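Local coordinates for protein protease Do-like 8, chloroplastic (PDB 4IC6) that probably acts as a serine endopeptidase of the HtrA (Deg) family in the chloroplast thylakoid, cleaving proteins by a chymotrypsin-like charge relay, at residues Asp122-Asp126 and Ser183-Ile189. The protein carries 1 engineered substitution. Residues are numbered along the deposited sequence; the frame is centred on the assembly and turned at random.
Sequences DRAKD and SQTGVTI
Ser-183 gives its hydroxyl hydrogen to Asp-126, the predicted acid of the charge relay, OG to OD2 at 2.6 Å and from above the carboxylate plane (51° out of it). The second oxygen, OD1, accepts from the backbone N of His-83, the predicted relay histidine, so each carboxylate oxygen has its own donor. With CG anti to the backbone N (chi1 -164°), the carboxylate of Asp-126 reaches past Thr-185.

A second direct bond runs from Arg-123 NH2 to the carbonyl O of Thr-185, 2.8 Å long; it lies in the carbonyl plane, on a lone pair, and is bent to 150° at the hydrogen. The arginine chain, bent at chi3, crosses Thr-185, its CG 3.4 Å from CG2 of Thr-185, and touches Val-187 CG2.

Apolar contacts continue with Ile-189, whose CD1 meets CB of Asp-126 at 3.5 Å, while its CG2 touches Lys-125 CD. Val-187 CG1 packs on the CA of Ala-124.

Two waters bridge backbone carbonyls: one donates to Arg-123 O and Val-187 O, the other to Ala-124 O and Thr-188 O. The type I turns 123-126 and 183-186 face each other where the two barrels of the chymotrypsin-like fold adjoin. Held by Ser-183 on one oxygen and by the backbone of His-83 on the other, the Asp-126 carboxylate is probably restrained in rotation beside His-83.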
loop_
_atom_site.group_PDB
_atom_site.type_symbol
_atom_site.label_atom_id
_atom_site.label_comp_id
_atom_site.label_asym_id
_atom_site.label_seq_id
_atom_site.Cartn_x
_atom_site.Cartn_y
_atom_site.Cartn_z
ATOM N N ASP A 122 16.045 25.959 15.096
ATOM C CA ASP A 122 15.134 25.634 16.189
ATOM C C ASP A 122 14.160 24.554 15.737
ATOM O O ASP A 122 13.242 24.813 14.959
ATOM C CB ASP A 122 14.367 26.877 16.661
ATOM C CG ASP A 122 13.461 26.588 17.861
ATOM O OD1 ASP A 122 13.967 26.137 18.916
ATOM O OD2 ASP A 122 12.229 26.801 17.747
ATOM N N ARG A 123 14.364 23.341 16.228
ATOM C CA ARG A 123 13.561 22.209 15.786
ATOM C C ARG A 123 12.075 22.363 16.139
ATOM O O ARG A 123 11.199 22.046 15.330
ATOM C CB ARG A 123 14.134 20.912 16.358
ATOM C CG ARG A 123 13.343 19.689 15.970
ATOM C CD ARG A 123 14.117 18.385 16.127
ATOM N NE ARG A 123 13.741 17.508 15.020
ATOM C CZ ARG A 123 14.527 16.601 14.451
ATOM N NH1 ARG A 123 15.765 16.404 14.896
ATOM N NH2 ARG A 123 14.059 15.891 13.431
ATOM N N ALA A 124 11.800 22.871 17.335
ATOM C CA ALA A 124 10.425 23.023 17.817
ATOM C C ALA A 124 9.549 23.844 16.871
ATOM O O ALA A 124 8.384 23.523 16.675
ATOM C CB ALA A 124 10.422 23.624 19.220
ATOM N N LYS A 125 10.094 24.908 16.287
ATOM C CA LYS A 125 9.338 25.710 15.321
ATOM C C LYS A 125 9.717 25.435 13.861
ATOM O O LYS A 125 9.261 26.140 12.961
ATOM C CB LYS A 125 9.460 27.209 15.635
ATOM C CG LYS A 125 8.918 27.613 17.010
ATOM C CD LYS A 125 7.411 27.289 17.106
ATOM C CE LYS A 125 6.751 27.964 18.308
ATOM N NZ LYS A 125 5.256 27.786 18.293
ATOM N N ASP A 126 10.528 24.399 13.639
ATOM C CA ASP A 126 10.987 24.026 12.294
ATOM C C ASP A 126 11.520 25.231 11.531
ATOM O O ASP A 126 11.071 25.524 10.420
ATOM C CB ASP A 126 9.858 23.375 11.470
ATOM C CG ASP A 126 10.385 22.627 10.251
ATOM O OD1 ASP A 126 11.612 22.698 9.983
ATOM O OD2 ASP A 126 9.572 21.979 9.556
ATOM N N SER A 183 4.929 18.700 11.249
ATOM C CA SER A 183 6.114 18.982 10.456
ATOM C C SER A 183 6.895 17.723 10.157
ATOM O O SER A 183 6.953 16.817 10.974
ATOM C CB SER A 183 7.025 19.961 11.218
ATOM O OG SER A 183 8.325 19.986 10.649
ATOM N N GLN A 184 7.539 17.681 9.000
ATOM C CA GLN A 184 8.353 16.528 8.677
ATOM C C GLN A 184 9.596 16.463 9.567
ATOM O O GLN A 184 10.401 15.538 9.470
ATOM C CB GLN A 184 8.691 16.512 7.187
ATOM C CG GLN A 184 7.455 16.302 6.313
ATOM C CD GLN A 184 7.818 16.058 4.860
ATOM O OE1 GLN A 184 9.001 16.029 4.501
ATOM N NE2 GLN A 184 6.809 15.888 4.015
ATOM N N THR A 185 9.728 17.439 10.456
ATOM C CA THR A 185 10.723 17.371 11.531
ATOM C C THR A 185 10.419 16.245 12.524
ATOM O O THR A 185 11.308 15.763 13.246
ATOM C CB THR A 185 10.757 18.714 12.292
ATOM O OG1 THR A 185 11.740 19.574 11.702
ATOM C CG2 THR A 185 11.110 18.498 13.739
ATOM N N GLY A 186 9.162 15.826 12.563
ATOM C CA GLY A 186 8.706 14.880 13.572
ATOM C C GLY A 186 8.086 15.567 14.787
ATOM O O GLY A 186 7.627 14.911 15.719
ATOM N N VAL A 187 8.079 16.896 14.782
ATOM C CA VAL A 187 7.652 17.675 15.939
ATOM C C VAL A 187 6.500 18.574 15.545
ATOM O O VAL A 187 6.642 19.383 14.629
ATOM C CB VAL A 187 8.790 18.579 16.429
ATOM C CG1 VAL A 187 8.313 19.469 17.581
ATOM C CG2 VAL A 187 9.986 17.732 16.847
ATOM N N THR A 188 5.355 18.460 16.216
ATOM C CA THR A 188 4.238 19.296 15.792
ATOM C C THR A 188 4.347 20.719 16.300
ATOM O O THR A 188 4.750 20.970 17.431
ATOM C CB THR A 188 2.853 18.682 16.081
ATOM O OG1 THR A 188 2.010 19.650 16.724
ATOM C CG2 THR A 188 2.994 17.501 16.929
ATOM N N ILE A 189 4.006 21.647 15.422
ATOM C CA ILE A 189 4.113 23.061 15.695
ATOM C C ILE A 189 2.710 23.590 15.883
ATOM O O ILE A 189 1.832 23.343 15.043
ATOM C CB ILE A 189 4.757 23.765 14.494
ATOM C CG1 ILE A 189 6.087 23.092 14.132
ATOM C CG2 ILE A 189 4.952 25.231 14.756
ATOM C CD1 ILE A 189 6.559 23.423 12.711
HETATM O O HOH W 1 8.799 20.994 13.886
HETATM O O HOH W 2 6.812 22.520 18.678
#